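Large exoprotein involved in heme utilization or adhesion (PDB 5E3E) is a contact-dependent inhibition toxin of the RNase A superfamily that probably cleaves RNA and is bound here by its CdiI immunity protein. Local coordinates at residues Ile5-Leu16 against Ala28-Ala37; Tyr63-Ile74 against Ser87-Ala96. One frame throughout, in Å; residues are numbered along the deposited sequence.

Interaction 1. Residues Ile5-Leu16 against Ala28-Ala37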
loop_
_atom_site.group_PDB
_atom_site.type_symbol
_atom_site.label_atom_id
_atom_site.label_comp_id
_atom_site.label_asym_id
_atom_site.label_seq_id
_atom_site.Cartn_x
_atom_site.Cartn_y
_atom_site.Cartn_z
ATOM N N ILE B 5 -5.767 1.529 -11.433
ATOM C CA ILE B 5 -6.178 2.840 -10.925
ATOM C C ILE B 5 -7.673 3.056 -11.188
ATOM O O ILE B 5 -8.329 3.775 -10.453
ATOM C CB ILE B 5 -5.340 3.996 -11.519
ATOM C CG1 ILE B 5 -5.548 5.307 -10.755
ATOM C CG2 ILE B 5 -5.620 4.196 -13.006
ATOM C CD1 ILE B 5 -4.323 6.169 -10.741
ATOM N N ASP B 6 -8.223 2.402 -12.218
ATOM C CA ASP B 6 -9.634 2.619 -12.549
ATOM C C ASP B 6 -10.579 2.044 -11.516
ATOM O O ASP B 6 -11.777 2.438 -11.471
ATOM C CB ASP B 6 -9.960 2.080 -13.954
ATOM C CG ASP B 6 -9.213 2.832 -15.055
ATOM O OD1 ASP B 6 -8.885 4.023 -14.858
ATOM O OD2 ASP B 6 -8.936 2.241 -16.126
ATOM N N ARG B 7 -10.069 1.145 -10.669
ATOM C CA ARG B 7 -10.835 0.649 -9.506
ATOM C C ARG B 7 -11.017 1.764 -8.444
ATOM O O ARG B 7 -11.756 1.577 -7.459
ATOM C CB ARG B 7 -10.115 -0.541 -8.859
ATOM C CG ARG B 7 -10.091 -1.745 -9.772
ATOM C CD ARG B 7 -9.113 -2.804 -9.333
ATOM N NE ARG B 7 -9.042 -2.937 -7.897
ATOM C CZ ARG B 7 -10.006 -3.412 -7.103
ATOM N NH1 ARG B 7 -11.158 -3.806 -7.601
ATOM N NH2 ARG B 7 -9.795 -3.466 -5.786
ATOM N N HIS B 8 -10.362 2.895 -8.657
ATOM C CA HIS B 8 -10.291 4.016 -7.677
ATOM C C HIS B 8 -10.587 5.348 -8.343
ATOM O O HIS B 8 -10.076 6.402 -7.918
ATOM C CB HIS B 8 -8.924 4.051 -7.006
ATOM C CG HIS B 8 -8.535 2.732 -6.438
ATOM N ND1 HIS B 8 -9.002 2.280 -5.234
ATOM C CD2 HIS B 8 -7.776 1.729 -6.948
ATOM C CE1 HIS B 8 -8.525 1.068 -5.004
ATOM N NE2 HIS B 8 -7.806 0.699 -6.044
ATOM N N VAL B 9 -11.394 5.312 -9.398
ATOM C CA VAL B 9 -11.892 6.554 -10.035
ATOM C C VAL B 9 -13.420 6.544 -10.137
ATOM O O VAL B 9 -14.025 5.661 -10.778
ATOM C CB VAL B 9 -11.296 6.827 -11.439
ATOM C CG1 VAL B 9 -11.818 8.154 -11.992
ATOM C CG2 VAL B 9 -9.778 6.858 -11.411
ATOM N N GLY B 10 -14.025 7.528 -9.489
ATOM C CA GLY B 10 -15.454 7.752 -9.579
ATOM C C GLY B 10 -16.346 6.704 -8.972
ATOM O O GLY B 10 -17.529 6.621 -9.334
ATOM N N LYS B 11 -15.813 5.912 -8.055
ATOM C CA LYS B 11 -16.571 4.864 -7.394
ATOM C C LYS B 11 -17.656 5.460 -6.502
ATOM O O LYS B 11 -17.500 6.555 -5.934
ATOM C CB LYS B 11 -15.644 3.985 -6.550
ATOM C CG LYS B 11 -14.587 3.234 -7.331
ATOM C CD LYS B 11 -15.255 2.219 -8.253
ATOM C CE LYS B 11 -14.782 2.399 -9.651
ATOM N NZ LYS B 11 -15.407 1.453 -10.617
ATOM N N THR B 12 -18.754 4.731 -6.393
ATOM C CA THR B 12 -19.857 5.127 -5.537
ATOM C C THR B 12 -19.547 4.754 -4.110
ATOM O O THR B 12 -18.731 3.836 -3.821
ATOM C CB THR B 12 -21.168 4.393 -5.900
ATOM O OG1 THR B 12 -20.994 2.977 -5.741
ATOM C CG2 THR B 12 -21.609 4.680 -7.333
ATOM N N GLU B 13 -20.224 5.442 -3.200
ATOM C CA GLU B 13 -20.184 5.066 -1.781
ATOM C C GLU B 13 -20.548 3.579 -1.549
ATOM O O GLU B 13 -19.928 2.879 -0.731
ATOM C CB GLU B 13 -21.131 5.966 -0.999
ATOM C CG GLU B 13 -20.679 7.408 -0.998
ATOM C CD GLU B 13 -21.686 8.384 -0.415
ATOM O OE1 GLU B 13 -22.897 8.097 -0.384
ATOM O OE2 GLU B 13 -21.231 9.473 -0.036
ATOM N N ALA B 14 -21.542 3.107 -2.301
ATOM C CA ALA B 14 -22.005 1.743 -2.193
ATOM C C ALA B 14 -20.875 0.773 -2.492
ATOM O O ALA B 14 -20.707 -0.191 -1.791
ATOM C CB ALA B 14 -23.165 1.472 -3.138
ATOM N N GLU B 15 -20.167 1.035 -3.571
ATOM C CA GLU B 15 -19.058 0.170 -4.034
ATOM C C GLU B 15 -17.950 0.137 -3.019
ATOM O O GLU B 15 -17.491 -0.946 -2.644
ATOM C CB GLU B 15 -18.544 0.620 -5.398
ATOM C CG GLU B 15 -19.561 0.341 -6.500
ATOM C CD GLU B 15 -19.298 0.992 -7.879
ATOM O OE1 GLU B 15 -18.838 2.173 -7.993
ATOM O OE2 GLU B 15 -19.632 0.270 -8.886
ATOM N N LEU B 16 -17.545 1.305 -2.524
ATOM C CA LEU B 16 -16.448 1.362 -1.543
ATOM C C LEU B 16 -16.835 0.693 -0.232
ATOM O O LEU B 16 -16.051 -0.084 0.331
ATOM C CB LEU B 16 -15.998 2.805 -1.308
ATOM C CG LEU B 16 -15.513 3.524 -2.569
ATOM C CD1 LEU B 16 -15.103 4.894 -2.118
ATOM C CD2 LEU B 16 -14.344 2.809 -3.224
ATOM N N ALA B 28 -11.106 1.761 1.820
ATOM C CA ALA B 28 -11.178 1.803 0.376
ATOM C C ALA B 28 -11.411 3.233 -0.039
ATOM O O ALA B 28 -12.228 3.941 0.544
ATOM C CB ALA B 28 -12.303 0.917 -0.096
ATOM N N SER B 29 -10.765 3.649 -1.100
ATOM C CA SER B 29 -10.873 5.030 -1.529
ATOM C C SER B 29 -10.941 5.164 -3.054
ATOM O O SER B 29 -10.604 4.231 -3.805
ATOM C CB SER B 29 -9.685 5.798 -0.975
ATOM O OG SER B 29 -8.460 5.312 -1.544
ATOM N N SER B 30 -11.328 6.360 -3.491
ATOM C CA SER B 30 -11.557 6.648 -4.903
ATOM C C SER B 30 -11.367 8.143 -5.158
ATOM O O SER B 30 -11.867 8.970 -4.383
ATOM C CB SER B 30 -12.972 6.253 -5.307
ATOM O OG SER B 30 -13.231 6.599 -6.647
ATOM N N PHE B 31 -10.676 8.471 -6.254
ATOM C CA PHE B 31 -10.606 9.842 -6.759
ATOM C C PHE B 31 -11.996 10.266 -7.223
ATOM O O PHE B 31 -12.804 9.448 -7.660
ATOM C CB PHE B 31 -9.652 9.964 -7.940
ATOM C CG PHE B 31 -8.224 9.699 -7.590
ATOM C CD1 PHE B 31 -7.493 10.629 -6.841
ATOM C CD2 PHE B 31 -7.616 8.515 -7.970
ATOM C CE1 PHE B 31 -6.182 10.390 -6.532
ATOM C CE2 PHE B 31 -6.313 8.284 -7.671
ATOM C CZ PHE B 31 -5.591 9.218 -6.925
ATOM N N THR B 32 -12.273 11.548 -7.102
ATOM C CA THR B 32 -13.588 12.098 -7.468
ATOM C C THR B 32 -13.959 11.768 -8.914
ATOM O O THR B 32 -15.090 11.436 -9.207
ATOM C CB THR B 32 -13.551 13.598 -7.321
ATOM O OG1 THR B 32 -13.201 13.894 -5.971
ATOM C CG2 THR B 32 -14.927 14.223 -7.617
ATOM N N ASP B 33 -13.002 11.932 -9.808
ATOM C CA ASP B 33 -13.264 11.760 -11.242
ATOM C C ASP B 33 -11.980 11.612 -11.990
ATOM O O ASP B 33 -10.916 11.743 -11.410
ATOM C CB ASP B 33 -14.081 12.939 -11.818
ATOM C CG ASP B 33 -13.556 14.297 -11.398
ATOM O OD1 ASP B 33 -12.346 14.560 -11.523
ATOM O OD2 ASP B 33 -14.385 15.133 -10.963
ATOM N N ARG B 34 -12.081 11.348 -13.294
ATOM C CA ARG B 34 -10.887 11.121 -14.125
ATOM C C ARG B 34 -9.981 12.335 -14.210
ATOM O O ARG B 34 -8.768 12.219 -14.129
ATOM C CB ARG B 34 -11.295 10.634 -15.538
ATOM C CG ARG B 34 -10.141 10.013 -16.333
ATOM C CD ARG B 34 -10.615 9.264 -17.586
ATOM N NE ARG B 34 -9.917 7.969 -17.739
ATOM C CZ ARG B 34 -10.034 7.144 -18.783
ATOM N NH1 ARG B 34 -10.806 7.458 -19.822
ATOM N NH2 ARG B 34 -9.356 5.997 -18.792
ATOM N N THR B 35 -10.549 13.527 -14.333
ATOM C CA THR B 35 -9.724 14.716 -14.412
ATOM C C THR B 35 -8.866 14.877 -13.164
ATOM O O THR B 35 -7.693 15.232 -13.247
ATOM C CB THR B 35 -10.602 15.961 -14.626
ATOM O OG1 THR B 35 -11.212 15.833 -15.899
ATOM C CG2 THR B 35 -9.792 17.241 -14.611
ATOM N N THR B 36 -9.458 14.605 -12.014
ATOM C CA THR B 36 -8.740 14.677 -10.749
ATOM C C THR B 36 -7.670 13.589 -10.646
ATOM O O THR B 36 -6.556 13.865 -10.243
ATOM C CB THR B 36 -9.732 14.565 -9.580
ATOM O OG1 THR B 36 -10.731 15.590 -9.711
ATOM C CG2 THR B 36 -9.028 14.690 -8.263
ATOM N N ALA B 37 -8.012 12.356 -11.011
ATOM C CA ALA B 37 -7.044 11.264 -10.934
ATOM C C ALA B 37 -5.852 11.571 -11.806
ATOM O O ALA B 37 -4.706 11.311 -11.424
ATOM C CB ALA B 37 -7.671 9.976 -11.363
HETATM O O HOH W 1 -15.366 8.345 -6.112
#

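Interaction 2. Residues Tyr63-Ile74 against Ser87-Ala96. With NA (sodium ion), chain G.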
loop_
_atom_site.group_PDB
_atom_site.type_symbol
_atom_site.label_atom_id
_atom_site.label_comp_id
_atom_site.label_asym_id
_atom_site.label_seq_id
_atom_site.Cartn_x
_atom_site.Cartn_y
_atom_site.Cartn_z
ATOM N N TYR B 63 8.728 -2.337 -7.143
ATOM C CA TYR B 63 7.774 -1.211 -7.195
ATOM C C TYR B 63 8.376 0.012 -6.541
ATOM O O TYR B 63 9.357 -0.097 -5.804
ATOM C CB TYR B 63 6.457 -1.588 -6.475
ATOM C CG TYR B 63 5.850 -2.840 -7.055
ATOM C CD1 TYR B 63 6.233 -4.105 -6.600
ATOM C CD2 TYR B 63 4.999 -2.771 -8.154
ATOM C CE1 TYR B 63 5.724 -5.268 -7.166
ATOM C CE2 TYR B 63 4.479 -3.919 -8.734
ATOM C CZ TYR B 63 4.832 -5.166 -8.249
ATOM O OH TYR B 63 4.355 -6.349 -8.818
ATOM N N LEU B 64 7.733 1.148 -6.750
ATOM C CA LEU B 64 8.060 2.396 -6.059
ATOM C C LEU B 64 6.766 3.125 -5.669
ATOM O O LEU B 64 5.862 3.302 -6.479
ATOM C CB LEU B 64 8.914 3.307 -6.935
ATOM C CG LEU B 64 9.332 4.667 -6.317
ATOM C CD1 LEU B 64 10.405 4.510 -5.246
ATOM C CD2 LEU B 64 9.802 5.601 -7.404
ATOM N N GLU B 65 6.722 3.537 -4.414
ATOM C CA GLU B 65 5.643 4.363 -3.853
ATOM C C GLU B 65 5.964 5.831 -4.056
ATOM O O GLU B 65 7.058 6.280 -3.699
ATOM C CB GLU B 65 5.574 4.095 -2.339
ATOM C CG GLU B 65 4.649 5.011 -1.550
ATOM C CD GLU B 65 4.739 4.805 -0.047
ATOM O OE1 GLU B 65 5.314 3.767 0.415
ATOM O OE2 GLU B 65 4.179 5.688 0.679
ATOM N N ILE B 66 5.016 6.604 -4.592
ATOM C CA ILE B 66 5.187 8.024 -4.654
ATOM C C ILE B 66 3.939 8.643 -4.078
ATOM O O ILE B 66 2.830 8.269 -4.440
ATOM C CB ILE B 66 5.482 8.563 -6.062
ATOM C CG1 ILE B 66 4.373 8.240 -7.028
ATOM C CG2 ILE B 66 6.804 7.970 -6.585
ATOM C CD1 ILE B 66 4.377 9.081 -8.289
ATOM N N ASP B 67 4.143 9.566 -3.163
ATOM C CA ASP B 67 3.045 10.164 -2.421
ATOM C C ASP B 67 2.811 11.583 -2.872
ATOM O O ASP B 67 3.696 12.236 -3.453
ATOM C CB ASP B 67 3.313 10.043 -0.918
ATOM C CG ASP B 67 3.333 8.576 -0.453
ATOM O OD1 ASP B 67 2.327 7.867 -0.671
ATOM O OD2 ASP B 67 4.351 8.118 0.097
ATOM N N TYR B 68 1.570 12.021 -2.682
ATOM C CA TYR B 68 1.084 13.317 -3.091
ATOM C C TYR B 68 0.426 13.891 -1.848
ATOM O O TYR B 68 -0.342 13.191 -1.179
ATOM C CB TYR B 68 0.040 13.131 -4.174
ATOM C CG TYR B 68 -0.777 14.370 -4.507
ATOM C CD1 TYR B 68 -0.268 15.341 -5.358
ATOM C CD2 TYR B 68 -2.048 14.555 -3.978
ATOM C CE1 TYR B 68 -0.995 16.451 -5.670
ATOM C CE2 TYR B 68 -2.811 15.670 -4.310
ATOM C CZ TYR B 68 -2.265 16.618 -5.152
ATOM O OH TYR B 68 -2.983 17.751 -5.500
ATOM N N GLN B 69 0.755 15.139 -1.513
ATOM C CA GLN B 69 0.154 15.812 -0.391
ATOM C C GLN B 69 -0.519 17.099 -0.897
ATOM O O GLN B 69 -0.001 17.790 -1.775
ATOM C CB GLN B 69 1.214 16.132 0.675
ATOM C CG GLN B 69 1.935 14.897 1.232
ATOM C CD GLN B 69 3.134 14.451 0.392
ATOM O OE1 GLN B 69 3.857 15.283 -0.190
ATOM N NE2 GLN B 69 3.372 13.130 0.342
ATOM N N SER B 70 -1.709 17.378 -0.391
ATOM C CA SER B 70 -2.377 18.642 -0.691
ATOM C C SER B 70 -3.309 19.018 0.436
ATOM O O SER B 70 -3.459 18.236 1.387
ATOM C CB SER B 70 -3.174 18.525 -2.000
ATOM O OG SER B 70 -4.515 18.069 -1.786
ATOM N N ASN B 71 -3.946 20.194 0.319
ATOM C CA ASN B 71 -4.969 20.632 1.246
ATOM C C ASN B 71 -6.312 20.840 0.524
ATOM O O ASN B 71 -7.122 21.646 0.970
ATOM C CB ASN B 71 -4.555 21.945 1.960
ATOM C CG ASN B 71 -3.242 21.814 2.757
ATOM O OD1 ASN B 71 -3.100 20.933 3.606
ATOM N ND2 ASN B 71 -2.295 22.722 2.509
ATOM N N VAL B 72 -6.551 20.124 -0.585
ATOM C CA VAL B 72 -7.803 20.234 -1.349
ATOM C C VAL B 72 -8.297 18.805 -1.632
ATOM O O VAL B 72 -7.513 17.957 -2.056
ATOM C CB VAL B 72 -7.610 21.024 -2.670
ATOM C CG1 VAL B 72 -8.840 20.965 -3.548
ATOM C CG2 VAL B 72 -7.281 22.490 -2.372
ATOM N N PRO B 73 -9.587 18.535 -1.359
ATOM C CA PRO B 73 -10.098 17.169 -1.550
ATOM C C PRO B 73 -9.997 16.697 -2.971
ATOM O O PRO B 73 -10.386 17.407 -3.909
ATOM C CB PRO B 73 -11.575 17.264 -1.134
ATOM C CG PRO B 73 -11.748 18.575 -0.489
ATOM C CD PRO B 73 -10.648 19.463 -0.951
ATOM N N ILE B 74 -9.488 15.474 -3.121
ATOM C CA ILE B 74 -9.363 14.828 -4.412
ATOM C C ILE B 74 -10.141 13.526 -4.504
ATOM O O ILE B 74 -10.097 12.839 -5.524
ATOM C CB ILE B 74 -7.858 14.656 -4.810
ATOM C CG1 ILE B 74 -7.002 13.942 -3.734
ATOM C CG2 ILE B 74 -7.232 16.007 -5.052
ATOM C CD1 ILE B 74 -7.514 12.644 -3.251
ATOM N N SER B 87 -13.718 12.946 3.161
ATOM C CA SER B 87 -13.037 13.575 2.027
ATOM C C SER B 87 -11.550 13.520 2.337
ATOM O O SER B 87 -11.134 13.622 3.494
ATOM C CB SER B 87 -13.506 15.022 1.776
ATOM O OG SER B 87 -14.889 14.993 1.483
ATOM N N VAL B 88 -10.743 13.298 1.320
ATOM C CA VAL B 88 -9.316 13.103 1.552
ATOM C C VAL B 88 -8.533 13.946 0.554
ATOM O O VAL B 88 -8.996 14.187 -0.575
ATOM C CB VAL B 88 -8.957 11.622 1.554
ATOM C CG1 VAL B 88 -9.519 10.952 2.824
ATOM C CG2 VAL B 88 -9.540 10.962 0.364
ATOM N N THR B 89 -7.376 14.429 0.996
ATOM C CA THR B 89 -6.588 15.394 0.238
ATOM C C THR B 89 -5.229 14.849 -0.260
ATOM O O THR B 89 -4.593 15.458 -1.117
ATOM C CB THR B 89 -6.319 16.620 1.112
ATOM O OG1 THR B 89 -5.608 16.233 2.302
ATOM C CG2 THR B 89 -7.656 17.273 1.541
ATOM N N ASN B 90 -4.790 13.721 0.277
ATOM C CA ASN B 90 -3.508 13.135 -0.110
ATOM C C ASN B 90 -3.717 11.918 -1.014
ATOM O O ASN B 90 -4.808 11.408 -1.107
ATOM C CB ASN B 90 -2.779 12.680 1.121
ATOM C CG ASN B 90 -2.351 13.831 1.994
ATOM O OD1 ASN B 90 -2.412 14.996 1.600
ATOM N ND2 ASN B 90 -1.875 13.496 3.201
ATOM N N ALA B 91 -2.657 11.437 -1.636
ATOM C CA ALA B 91 -2.764 10.258 -2.495
ATOM C C ALA B 91 -1.495 9.450 -2.578
ATOM O O ALA B 91 -0.430 9.926 -2.229
ATOM C CB ALA B 91 -3.179 10.668 -3.892
ATOM N N ARG B 92 -1.597 8.252 -3.123
ATOM C CA ARG B 92 -0.423 7.400 -3.260
ATOM C C ARG B 92 -0.558 6.794 -4.619
ATOM O O ARG B 92 -1.622 6.313 -4.995
ATOM C CB ARG B 92 -0.395 6.320 -2.186
ATOM C CG ARG B 92 0.782 5.342 -2.279
ATOM C CD ARG B 92 0.800 4.322 -1.134
ATOM N NE ARG B 92 0.943 5.072 0.119
ATOM C CZ ARG B 92 0.232 4.879 1.223
ATOM N NH1 ARG B 92 -0.660 3.904 1.319
ATOM N NH2 ARG B 92 0.456 5.661 2.267
ATOM N N ILE B 93 0.553 6.794 -5.345
ATOM C CA ILE B 93 0.648 6.121 -6.624
ATOM C C ILE B 93 1.690 5.031 -6.508
ATOM O O ILE B 93 2.712 5.240 -5.872
ATOM C CB ILE B 93 1.115 7.116 -7.740
ATOM C CG1 ILE B 93 0.273 8.417 -7.752
ATOM C CG2 ILE B 93 1.139 6.433 -9.089
ATOM C CD1 ILE B 93 -1.179 8.278 -7.849
ATOM N N ILE B 94 1.453 3.874 -7.109
ATOM C CA ILE B 94 2.458 2.814 -7.115
ATOM C C ILE B 94 2.876 2.596 -8.547
ATOM O O ILE B 94 2.009 2.347 -9.404
ATOM C CB ILE B 94 1.918 1.474 -6.553
ATOM C CG1 ILE B 94 1.396 1.611 -5.112
ATOM C CG2 ILE B 94 2.988 0.368 -6.620
ATOM C CD1 ILE B 94 2.359 2.242 -4.168
ATOM N N ILE B 95 4.179 2.654 -8.804
ATOM C CA ILE B 95 4.722 2.388 -10.134
ATOM C C ILE B 95 5.628 1.173 -10.122
ATOM O O ILE B 95 6.069 0.716 -9.073
ATOM C CB ILE B 95 5.448 3.608 -10.721
ATOM C CG1 ILE B 95 6.748 3.931 -9.966
ATOM C CG2 ILE B 95 4.522 4.793 -10.736
ATOM C CD1 ILE B 95 7.617 4.957 -10.670
ATOM N N ALA B 96 5.847 0.624 -11.298
ATOM C CA ALA B 96 6.772 -0.484 -11.427
ATOM C C ALA B 96 7.691 -0.259 -12.595
ATOM O O ALA B 96 7.290 0.289 -13.617
ATOM C CB ALA B 96 6.021 -1.775 -11.612
HETATM NA NA NA G . -3.478 16.678 3.205
HETATM O O HOH W 2 -0.038 9.307 0.591
HETATM O O HOH W 3 -4.577 18.383 4.368
HETATM O O HOH W 4 -4.177 14.944 4.702
HETATM O O HOH W 5 -1.505 16.926 4.303
#

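Interaction 1. Residues Ile5-Leu16 against Ala28-Ala37
A single beta bridge between Val9 and Phe31 joins the N-terminal loop of residues 5-16 to strand 28-31, which itself pairs with strand 75-79 of the sheet. Phe31 N reaches His8 O at 2.7 Å, arriving from above the carbonyl plane, and Gly10 N returns a straighter bond to Phe31 O. The His8 side chain adds a third: ND1 donates to Ser29 O at 2.9 Å, with that oxygen lying in the plane of the ring. With NE2 bonded to Asp21 of the CdiI immunity protein, the two bonds together fix the ring's rotation, so this histidine is tied on two sides within a toxin of RNase A-like fold. Further along, Val9 sits over the start of the helix that begins at Arg34. With CG1 anti to the backbone N (chi1 -178°), that methyl rests on Arg34 N at 3.5 Å, while Val9 CG2 meets Ala37 CB at 3.8 Å. Asp33 caps the same helix through a bond from Thr36 N to Asp33 OD1. At the other end, the two methyls of Leu16 lie against the strand, Leu16 CD2 4.2 Å from Ala28 CB and Leu16 CD1 4.1 Å from Ser30 CB.

Interaction 2. Residues Tyr63-Ile74 against Ser87-Ala96
Ser70, Thr89 and Asn90 bring the two segments together around a sodium ion. Ser70 O and Thr89 OG1 each lie 2.4 Å from the metal, Asn90 OD1 binds it at 2.6 Å, and three waters complete six ligands. Asn90 OD1 also accepts from Ser70 N at 3.2 Å, so one amide oxygen serves both the ion and the opposite backbone. Ser70 OG, set between its own backbone N and carbonyl carbon (chi1 89°), donates to Thr89 O at 2.7 Å and accepts from Val72 N in an ST turn, which shapes the loop carrying the metal-binding carbonyl. Beyond that loop, Ile74 N bonds to Val88 O and returns the chain to the sheet.

In the other direction the strands 63-68 and 90-96 run antiparallel, with paired backbone bonds at Tyr68 and Ala91, Ile66 and Ile93, and Leu64 and Ile95. Their side chains share one face, where Ile66 CG1 presses on Ile93 CB at 3.5 Å and helices 34-47 and 49-58 cover Tyr68, Ala91, Leu64 and Ile95. On the face of Glu65, Asp67 and Arg92, the syn lone pair of Asp67 OD1 takes Arg92 NE at 3.2 Å, the carboxylate standing 82° to the guanidinium. Glu65 OE2 makes a weaker bond to the same nitrogen. The immunity protein extends this salt-bridge network, with its Arg15 meeting Glu65 and its Asp74 meeting Arg92. Helices packed on one face of a curled antiparallel sheet, with the opposite face and its Glu65-Asp67-Arg92 network engaged by the immunity protein, are consistent with an inhibited RNase A-like toxin.

How the interactions relate
Interactions 1 and 2 have centres 13 Å apart and adjoin through Ile74. Thr32 N lies 3.0 Å from Ile74 O, a probable hydrogen bond that links the turn after strand 28-31 to the end of the sodium-binding loop. Beside it, the Phe31 ring bridges both contacts, with Phe31 CE1 at 4.0 Å from Ala91 CB; the Phe31 side chain stays about 12 Å from the sodium ion, whose protein ligands, Ser70, Thr89 and Asn90, all belong to interaction 2. Both contacts reach the same antiparallel sheet, and both meet the CdiI immunity protein: residues 5-16 and 28-37 through His8 and Ser29, residues 63-74 and 87-96 through Tyr63, Glu65 and Arg92.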